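Local coordinates for protein fructose transport system repressor FruR (Pseudomonas putida, PDB 3O74) that probably binds specific DNA sites to repress or activate transcription, with fructose 1-phosphate as its preferred effector, at residues R31-L36 against A248-R253; R168-L173 against Q193-T198; H234-A239 against H259-T264. All coordinates share one frame; numbering follows the deposited sequence.

Contact 1 (R31-L36 against A248-R253); sequences RGYQLL and AIEEKR
E250, at the C-terminal end of helix 234-250, shares its carboxylate between R31 and Y33, giving one oxygen to each. The charged part of the contact is the salt bridge from R31 NH2 to E250 OE1, 2.8 Å long but weak as a hydrogen bond, since the N-H points well off line (120°). OE1 lies at the guanidinium edge, in its plane, while the carboxylate is turned 57° from that plane. Bends about CB-CG and CG-CD of the arginine chain fold the guanidinium back beside the turn.

Two uncharged donors, a hydroxyl and a water, hold the other oxygen. Y33 OH donates to E250 OE2 at 2.8 Å, on the anti side of the carboxylate and 17° out of its plane, with OE2 at the ring edge. The water donates to E250 OE2 (2.7 Å) and to R31 O, and accepts from R31 NE (3.0 Å), tying the arginine's backbone and side chain to the same carboxylate.

The apolar share is small: I249 CG2 touches Y33 OH at 3.6 Å, and I249 CD1 lies 4.3 Å from Y33 CE1. L246 and L5 add to the packing around the tyrosine. G32, with positive phi, closes helix 15-30 in a Schellman motif, at the helix-to-strand turn of the beta-alpha-beta unit it forms with strands 4-9 and 34-39 in the periplasmic-binding-protein-like fold of the LacI family.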
loop_
_atom_site.group_PDB
_atom_site.type_symbol
_atom_site.label_atom_id
_atom_site.label_comp_id
_atom_site.label_asym_id
_atom_site.label_seq_id
_atom_site.Cartn_x
_atom_site.Cartn_y
_atom_site.Cartn_z
ATOM N N ARG B 31 9.030 -21.672 3.032
ATOM C CA ARG B 31 8.490 -22.950 3.484
ATOM C C ARG B 31 7.931 -23.791 2.343
ATOM O O ARG B 31 7.480 -24.916 2.559
ATOM C CB ARG B 31 7.423 -22.729 4.558
ATOM C CG ARG B 31 7.995 -22.263 5.879
ATOM C CD ARG B 31 8.945 -23.304 6.457
ATOM N NE ARG B 31 8.242 -24.519 6.859
ATOM C CZ ARG B 31 7.744 -24.722 8.075
ATOM N NH1 ARG B 31 7.881 -23.789 9.008
ATOM N NH2 ARG B 31 7.112 -25.852 8.360
ATOM N N GLY B 32 7.960 -23.244 1.131
ATOM C CA GLY B 32 7.481 -23.963 -0.037
ATOM C C GLY B 32 6.018 -23.714 -0.360
ATOM O O GLY B 32 5.398 -24.499 -1.082
ATOM N N TYR B 33 5.460 -22.629 0.177
ATOM C CA TYR B 33 4.071 -22.267 -0.096
ATOM C C TYR B 33 3.988 -20.969 -0.895
ATOM O O TYR B 33 4.815 -20.076 -0.719
ATOM C CB TYR B 33 3.294 -22.090 1.212
ATOM C CG TYR B 33 3.107 -23.362 1.995
ATOM C CD1 TYR B 33 1.917 -24.075 1.925
ATOM C CD2 TYR B 33 4.120 -23.856 2.804
ATOM C CE1 TYR B 33 1.743 -25.247 2.643
ATOM C CE2 TYR B 33 3.956 -25.026 3.523
ATOM C CZ TYR B 33 2.768 -25.717 3.438
ATOM O OH TYR B 33 2.606 -26.879 4.154
ATOM N N GLN B 34 2.988 -20.870 -1.768
ATOM C CA GLN B 34 2.696 -19.620 -2.467
ATOM C C GLN B 34 1.513 -18.931 -1.790
ATOM O O GLN B 34 0.619 -19.590 -1.269
ATOM C CB GLN B 34 2.382 -19.881 -3.941
ATOM C CG GLN B 34 3.440 -20.692 -4.684
ATOM C CD GLN B 34 4.742 -19.935 -4.868
ATOM O OE1 GLN B 34 5.826 -20.508 -4.769
ATOM N NE2 GLN B 34 4.639 -18.639 -5.137
ATOM N N LEU B 35 1.508 -17.604 -1.796
ATOM C CA LEU B 35 0.405 -16.852 -1.212
ATOM C C LEU B 35 -0.462 -16.197 -2.286
ATOM O O LEU B 35 0.044 -15.502 -3.163
ATOM C CB LEU B 35 0.935 -15.786 -0.250
ATOM C CG LEU B 35 -0.108 -14.998 0.550
ATOM C CD1 LEU B 35 -0.759 -15.879 1.613
ATOM C CD2 LEU B 35 0.504 -13.758 1.188
ATOM N N LEU B 36 -1.769 -16.429 -2.215
ATOM C CA LEU B 36 -2.712 -15.737 -3.081
ATOM C C LEU B 36 -3.503 -14.732 -2.260
ATOM O O LEU B 36 -4.085 -15.068 -1.227
ATOM C CB LEU B 36 -3.650 -16.718 -3.776
ATOM C CG LEU B 36 -3.000 -17.694 -4.759
ATOM C CD1 LEU B 36 -4.023 -18.700 -5.260
ATOM C CD2 LEU B 36 -2.357 -16.948 -5.921
ATOM N N ALA B 248 -1.068 -26.164 11.779
ATOM C CA ALA B 248 -2.364 -26.756 11.471
ATOM C C ALA B 248 -2.279 -27.643 10.230
ATOM O O ALA B 248 -2.914 -28.698 10.157
ATOM C CB ALA B 248 -3.401 -25.670 11.273
ATOM N N ILE B 249 -1.495 -27.211 9.248
ATOM C CA ILE B 249 -1.358 -27.968 8.008
ATOM C C ILE B 249 -0.454 -29.191 8.158
ATOM O O ILE B 249 -0.816 -30.299 7.753
ATOM C CB ILE B 249 -0.811 -27.086 6.866
ATOM C CG1 ILE B 249 -1.817 -25.989 6.519
ATOM C CG2 ILE B 249 -0.501 -27.941 5.639
ATOM C CD1 ILE B 249 -1.249 -24.893 5.645
ATOM N N GLU B 250 0.720 -28.986 8.741
ATOM C CA GLU B 250 1.744 -30.024 8.767
ATOM C C GLU B 250 1.729 -30.899 10.022
ATOM O O GLU B 250 2.120 -32.062 9.969
ATOM C CB GLU B 250 3.124 -29.406 8.530
ATOM C CG GLU B 250 3.189 -28.609 7.226
ATOM C CD GLU B 250 4.568 -28.055 6.926
ATOM O OE1 GLU B 250 5.425 -28.070 7.833
ATOM O OE2 GLU B 250 4.796 -27.597 5.783
ATOM N N GLU B 251 1.271 -30.348 11.142
ATOM C CA GLU B 251 1.221 -31.109 12.389
ATOM C C GLU B 251 -0.207 -31.341 12.863
ATOM O O GLU B 251 -0.430 -32.000 13.876
ATOM C CB GLU B 251 2.026 -30.409 13.483
ATOM C CG GLU B 251 3.491 -30.233 13.140
ATOM C CD GLU B 251 4.244 -29.472 14.208
ATOM O OE1 GLU B 251 3.847 -29.557 15.390
ATOM O OE2 GLU B 251 5.232 -28.787 13.867
ATOM N N LYS B 252 -1.170 -30.792 12.132
ATOM C CA LYS B 252 -2.577 -30.916 12.491
ATOM C C LYS B 252 -2.862 -30.337 13.879
ATOM O O LYS B 252 -3.842 -30.708 14.530
ATOM C CB LYS B 252 -3.031 -32.375 12.391
ATOM C CG LYS B 252 -3.111 -32.893 10.961
ATOM C CD LYS B 252 -2.644 -34.333 10.863
ATOM C CE LYS B 252 -1.138 -34.440 11.070
ATOM N NZ LYS B 252 -0.681 -35.858 11.133
ATOM N N ARG B 253 -1.988 -29.436 14.323
ATOM C CA ARG B 253 -2.198 -28.681 15.553
ATOM C C ARG B 253 -2.991 -27.410 15.273
ATOM O O ARG B 253 -2.613 -26.614 14.412
ATOM C CB ARG B 253 -0.858 -28.294 16.179
ATOM C CG ARG B 253 -0.161 -29.403 16.939
ATOM C CD ARG B 253 1.192 -28.929 17.458
ATOM N NE ARG B 253 1.153 -27.536 17.899
ATOM C CZ ARG B 253 1.935 -26.577 17.411
ATOM N NH1 ARG B 253 2.824 -26.861 16.470
ATOM N NH2 ARG B 253 1.832 -25.335 17.868
HETATM O O HOH W 1 7.211 -26.569 4.973
#

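Contact 2 (R168-L173 against Q193-T198); sequences RLMQQL and QGVFDT
V195 and T198, one turn apart on helix 189-201, receive M170 and Q171 of helix 163-177 where the two segments' axes pass 8.3 Å from each other at a crossing angle of -52°. Earlier in the segment, the backbone O of Q193 is hydrogen-bonded by Q218 of the second subunit. V195 then offers both methyls to M170, which is modelled as selenomethionine: SE lies 4.2 Å from both CG1 and CG2, and M170 CB is likewise 4.2 Å from V195 CG2. A bend at chi2 (59°) swings the selenium back past the valine. I126 of strand 122-128 touches both M170 and V195, which places the pair against the sheet. T198 comes closer, its OG1 3.6 Å from M170 CB. Its CG2 reaches between the two partners, 3.8 Å from Q171 NE2. The Q171 chain, bent at chi2, thus lays its amide end against the threonine methyl at the margin of a largely buried interface. The chemistry is van der Waals contact, mostly aliphatic, with a hydroxyl and an amide taking part without bonding across; the selenium stands where methionine has sulfur. The threonine hydroxyl lies within weak hydrogen-bonding reach of the carbonyls of G194 and Q167, which compete for its one proton; shape, rather than directed bonds between these segments, fits the helices together.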
loop_
_atom_site.group_PDB
_atom_site.type_symbol
_atom_site.label_atom_id
_atom_site.label_comp_id
_atom_site.label_asym_id
_atom_site.label_seq_id
_atom_site.Cartn_x
_atom_site.Cartn_y
_atom_site.Cartn_z
ATOM N N ARG B 168 -15.194 13.611 6.571
ATOM C CA ARG B 168 -16.573 13.904 6.959
ATOM C C ARG B 168 -16.730 14.015 8.472
ATOM O O ARG B 168 -17.403 14.919 8.966
ATOM C CB ARG B 168 -17.524 12.832 6.423
ATOM C CG ARG B 168 -18.969 13.001 6.875
ATOM C CD ARG B 168 -19.848 11.874 6.349
ATOM N NE ARG B 168 -19.563 11.593 4.945
ATOM C CZ ARG B 168 -18.980 10.481 4.507
ATOM N NH1 ARG B 168 -18.637 9.530 5.365
ATOM N NH2 ARG B 168 -18.748 10.315 3.210
ATOM N N LEU B 169 -16.118 13.087 9.202
ATOM C CA LEU B 169 -16.212 13.074 10.660
ATOM C C LEU B 169 -15.507 14.266 11.307
ATOM O O LEU B 169 -15.992 14.822 12.292
ATOM C CB LEU B 169 -15.661 11.764 11.226
ATOM C CG LEU B 169 -16.422 10.501 10.818
ATOM C CD1 LEU B 169 -15.763 9.265 11.410
ATOM C CD2 LEU B 169 -17.884 10.591 11.231
HETATM N N MSE B 170 -14.362 14.655 10.757
HETATM C CA MSE B 170 -13.646 15.819 11.269
HETATM C C MSE B 170 -14.499 17.072 11.111
HETATM O O MSE B 170 -14.555 17.907 12.011
HETATM C CB MSE B 170 -12.304 16.003 10.559
HETATM C CG MSE B 170 -11.419 17.070 11.197
HETATM SE SE MSE B 170 -11.020 16.649 13.062
HETATM C CE MSE B 170 -9.924 18.194 13.508
ATOM N N GLN B 171 -15.157 17.201 9.961
ATOM C CA GLN B 171 -16.050 18.331 9.710
ATOM C C GLN B 171 -17.179 18.353 10.727
ATOM O O GLN B 171 -17.442 19.375 11.360
ATOM C CB GLN B 171 -16.644 18.256 8.303
ATOM C CG GLN B 171 -15.841 18.969 7.241
ATOM C CD GLN B 171 -15.793 20.471 7.449
ATOM O OE1 GLN B 171 -16.581 21.038 8.208
ATOM N NE2 GLN B 171 -14.862 21.123 6.767
ATOM N N GLN B 172 -17.843 17.212 10.873
ATOM C CA GLN B 172 -18.960 17.074 11.798
ATOM C C GLN B 172 -18.515 17.426 13.213
ATOM O O GLN B 172 -19.250 18.064 13.963
ATOM C CB GLN B 172 -19.506 15.645 11.738
ATOM C CG GLN B 172 -20.685 15.355 12.650
ATOM C CD GLN B 172 -21.182 13.924 12.508
ATOM O OE1 GLN B 172 -21.737 13.349 13.446
ATOM N NE2 GLN B 172 -20.978 13.340 11.331
ATOM N N LEU B 173 -17.303 17.014 13.564
ATOM C CA LEU B 173 -16.728 17.315 14.871
ATOM C C LEU B 173 -16.513 18.813 15.051
ATOM O O LEU B 173 -16.942 19.402 16.047
ATOM C CB LEU B 173 -15.395 16.583 15.040
ATOM C CG LEU B 173 -14.643 16.854 16.343
ATOM C CD1 LEU B 173 -15.512 16.491 17.539
ATOM C CD2 LEU B 173 -13.327 16.091 16.380
ATOM N N GLN B 193 -5.860 10.765 7.477
ATOM C CA GLN B 193 -5.666 11.405 6.181
ATOM C C GLN B 193 -6.826 12.329 5.847
ATOM O O GLN B 193 -6.632 13.411 5.290
ATOM C CB GLN B 193 -5.520 10.359 5.081
ATOM C CG GLN B 193 -4.257 9.537 5.160
ATOM C CD GLN B 193 -4.111 8.616 3.968
ATOM O OE1 GLN B 193 -4.055 9.068 2.826
ATOM N NE2 GLN B 193 -4.060 7.319 4.226
ATOM N N GLY B 194 -8.036 11.889 6.180
ATOM C CA GLY B 194 -9.219 12.698 5.966
ATOM C C GLY B 194 -9.201 13.903 6.884
ATOM O O GLY B 194 -9.596 15.003 6.495
ATOM N N VAL B 195 -8.738 13.687 8.111
ATOM C CA VAL B 195 -8.582 14.771 9.069
ATOM C C VAL B 195 -7.663 15.844 8.486
ATOM O O VAL B 195 -7.961 17.032 8.565
ATOM C CB VAL B 195 -8.015 14.262 10.407
ATOM C CG1 VAL B 195 -7.493 15.420 11.238
ATOM C CG2 VAL B 195 -9.075 13.467 11.177
ATOM N N PHE B 196 -6.551 15.420 7.892
ATOM C CA PHE B 196 -5.615 16.360 7.288
ATOM C C PHE B 196 -6.260 17.147 6.154
ATOM O O PHE B 196 -5.944 18.317 5.946
ATOM C CB PHE B 196 -4.367 15.638 6.769
ATOM C CG PHE B 196 -3.449 15.149 7.854
ATOM C CD1 PHE B 196 -3.460 15.741 9.109
ATOM C CD2 PHE B 196 -2.568 14.106 7.620
ATOM C CE1 PHE B 196 -2.614 15.298 10.117
ATOM C CE2 PHE B 196 -1.715 13.658 8.623
ATOM C CZ PHE B 196 -1.739 14.257 9.873
ATOM N N ASP B 197 -7.154 16.502 5.410
ATOM C CA ASP B 197 -7.863 17.189 4.333
ATOM C C ASP B 197 -8.711 18.315 4.897
ATOM O O ASP B 197 -8.748 19.424 4.353
ATOM C CB ASP B 197 -8.756 16.222 3.562
ATOM C CG ASP B 197 -7.971 15.288 2.672
ATOM O OD1 ASP B 197 -6.894 15.690 2.186
ATOM O OD2 ASP B 197 -8.435 14.147 2.460
ATOM N N THR B 198 -9.396 18.021 5.994
ATOM C CA THR B 198 -10.260 19.004 6.626
ATOM C C THR B 198 -9.428 20.160 7.163
ATOM O O THR B 198 -9.761 21.323 6.951
ATOM C CB THR B 198 -11.090 18.374 7.758
ATOM O OG1 THR B 198 -11.951 17.369 7.206
ATOM C CG2 THR B 198 -11.934 19.428 8.449
#

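Contact 3 (H234-A239 against H259-T264); sequences HGQIAA and HAVGRT
Helix-on-sheet packing close to the crossover between two lobes, a feature of the LacI and periplasmic-binding-protein fold, is exemplified by Q236 and I237 of helix 234-250 resting on V261 of strand 257-266. V261 is the centre of the contact: its CA-CB bond points at the helix, CG1 faces mainly Q236, and CG2 mainly I237. I237 and V261 are also the backbone positions that come nearest, 6.8 Å between their CA atoms.

One methyl, V261 CG2, meets I237 CD1 at 3.5 Å, a tight distance for two methyl groups. The same I237 CD1 is 3.6 Å from V261 CB, so the end of the isoleucine leans on the branch point of the valine as well as on its tip. With chi1 at -63° and chi2 at -64°, the isoleucine chain folds round and delivers CD1 to the strand, although its CB does not aim there.

The other methyl, V261 CG1, sits over the flat of the Q236 amide, almost directly above the central carbon: 3.7 Å to CD, 3.8 Å to OE1 and 3.9 Å to NE2. The glutamine reaches it with a straight chain, CG anti to the backbone N and the next bond extended too, which lays the amide across the valine like a lid. Here the amide supplies van der Waals cover rather than a polar bond.

I237 also touches V100 and S102 of strand 98-102, which lies next to strand 257-266 in the sheet; V261 keeps backbone hydrogen bonds with I101 and D103. Past V261, T264 pairs instead with A231, at the end of strand 227-231, and R263 forms a salt bridge with D104. On another side of the helix, H234 and A238 pack on helix 15-30.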
loop_
_atom_site.group_PDB
_atom_site.type_symbol
_atom_site.label_atom_id
_atom_site.label_comp_id
_atom_site.label_asym_id
_atom_site.label_seq_id
_atom_site.Cartn_x
_atom_site.Cartn_y
_atom_site.Cartn_z
ATOM N N HIS B 234 4.508 -5.542 12.116
ATOM C CA HIS B 234 4.002 -6.339 11.000
ATOM C C HIS B 234 4.763 -7.645 10.809
ATOM O O HIS B 234 4.172 -8.679 10.491
ATOM C CB HIS B 234 4.052 -5.536 9.697
ATOM C CG HIS B 234 3.493 -4.151 9.811
ATOM N ND1 HIS B 234 2.157 -3.866 9.611
ATOM C CD2 HIS B 234 4.092 -2.971 10.091
ATOM C CE1 HIS B 234 1.960 -2.571 9.769
ATOM N NE2 HIS B 234 3.115 -2.003 10.061
ATOM N N GLY B 235 6.076 -7.590 10.990
ATOM C CA GLY B 235 6.912 -8.763 10.828
ATOM C C GLY B 235 6.537 -9.861 11.803
ATOM O O GLY B 235 6.446 -11.028 11.427
ATOM N N GLN B 236 6.311 -9.487 13.059
ATOM C CA GLN B 236 5.972 -10.460 14.096
ATOM C C GLN B 236 4.553 -11.002 13.917
ATOM O O GLN B 236 4.300 -12.188 14.135
ATOM C CB GLN B 236 6.158 -9.849 15.491
ATOM C CG GLN B 236 5.972 -10.838 16.633
ATOM C CD GLN B 236 6.306 -10.243 17.993
ATOM O OE1 GLN B 236 5.854 -10.737 19.027
ATOM N NE2 GLN B 236 7.101 -9.179 17.995
ATOM N N ILE B 237 3.629 -10.134 13.515
ATOM C CA ILE B 237 2.266 -10.561 13.213
ATOM C C ILE B 237 2.282 -11.676 12.169
ATOM O O ILE B 237 1.693 -12.739 12.362
ATOM C CB ILE B 237 1.417 -9.387 12.654
ATOM C CG1 ILE B 237 1.271 -8.271 13.690
ATOM C CG2 ILE B 237 0.048 -9.886 12.190
ATOM C CD1 ILE B 237 0.520 -8.685 14.918
ATOM N N ALA B 238 2.965 -11.421 11.056
ATOM C CA ALA B 238 3.019 -12.373 9.952
ATOM C C ALA B 238 3.713 -13.671 10.342
ATOM O O ALA B 238 3.255 -14.763 9.993
ATOM C CB ALA B 238 3.711 -11.742 8.747
ATOM N N ALA B 239 4.820 -13.551 11.068
ATOM C CA ALA B 239 5.593 -14.717 11.477
ATOM C C ALA B 239 4.783 -15.623 12.398
ATOM O O ALA B 239 4.838 -16.844 12.284
ATOM C CB ALA B 239 6.887 -14.287 12.153
ATOM N N HIS B 259 -3.755 -14.360 19.782
ATOM C CA HIS B 259 -2.352 -14.053 20.038
ATOM C C HIS B 259 -2.129 -12.572 19.776
ATOM O O HIS B 259 -2.239 -12.113 18.643
ATOM C CB HIS B 259 -1.439 -14.883 19.135
ATOM C CG HIS B 259 -1.590 -16.361 19.319
ATOM N ND1 HIS B 259 -2.668 -17.060 18.830
ATOM C CD2 HIS B 259 -0.798 -17.264 19.945
ATOM C CE1 HIS B 259 -2.536 -18.340 19.147
ATOM N NE2 HIS B 259 -1.416 -18.489 19.819
ATOM N N ALA B 260 -1.828 -11.825 20.831
ATOM C CA ALA B 260 -1.702 -10.378 20.724
ATOM C C ALA B 260 -0.250 -9.930 20.676
ATOM O O ALA B 260 0.562 -10.350 21.491
ATOM C CB ALA B 260 -2.435 -9.693 21.875
ATOM N N VAL B 261 0.063 -9.066 19.716
ATOM C CA VAL B 261 1.400 -8.499 19.597
ATOM C C VAL B 261 1.356 -7.014 19.918
ATOM O O VAL B 261 0.511 -6.284 19.396
ATOM C CB VAL B 261 1.958 -8.688 18.178
ATOM C CG1 VAL B 261 3.356 -8.082 18.061
ATOM C CG2 VAL B 261 1.968 -10.155 17.804
ATOM N N GLY B 262 2.269 -6.565 20.774
ATOM C CA GLY B 262 2.322 -5.163 21.152
ATOM C C GLY B 262 2.599 -4.253 19.968
ATOM O O GLY B 262 3.294 -4.635 19.024
ATOM N N ARG B 263 2.042 -3.048 20.012
ATOM C CA ARG B 263 2.371 -2.020 19.036
ATOM C C ARG B 263 3.570 -1.209 19.524
ATOM O O ARG B 263 3.812 -1.113 20.725
ATOM C CB ARG B 263 1.173 -1.098 18.802
ATOM C CG ARG B 263 0.024 -1.751 18.045
ATOM C CD ARG B 263 -1.112 -0.771 17.772
ATOM N NE ARG B 263 -2.156 -1.384 16.955
ATOM C CZ ARG B 263 -2.283 -1.204 15.644
ATOM N NH1 ARG B 263 -1.442 -0.411 14.996
ATOM N NH2 ARG B 263 -3.260 -1.809 14.980
ATOM N N THR B 264 4.325 -0.631 18.595
ATOM C CA THR B 264 5.438 0.235 18.971
ATOM C C THR B 264 4.981 1.690 19.020
ATOM O O THR B 264 4.238 2.147 18.150
ATOM C CB THR B 264 6.638 0.075 18.024
ATOM O OG1 THR B 264 6.228 0.331 16.676
ATOM C CG2 THR B 264 7.193 -1.341 18.119
#

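Contacts 1 and 3 share helix 234-250: contact 3 uses its first turns and contact 1 its last residues, with centres about 19 Å apart and nearest atoms about 8 Å apart. Along the chain these two cross, since 31-36 comes first, then 234-239, 248-253 and 259-264. One helix is thereby joined both to the turn before strand 34-39, outermost in the sheet within this chain, and to strand 257-266. Contact 2 lies inside the loop closed by contact 1, and beyond the chain's centre from both, its centre about 43 Å from contact 1 and 29 Å from contact 3. Contacts 1 and 2 each touch the second subunit, consistent with a dimer interface on both sides of the chain's centre.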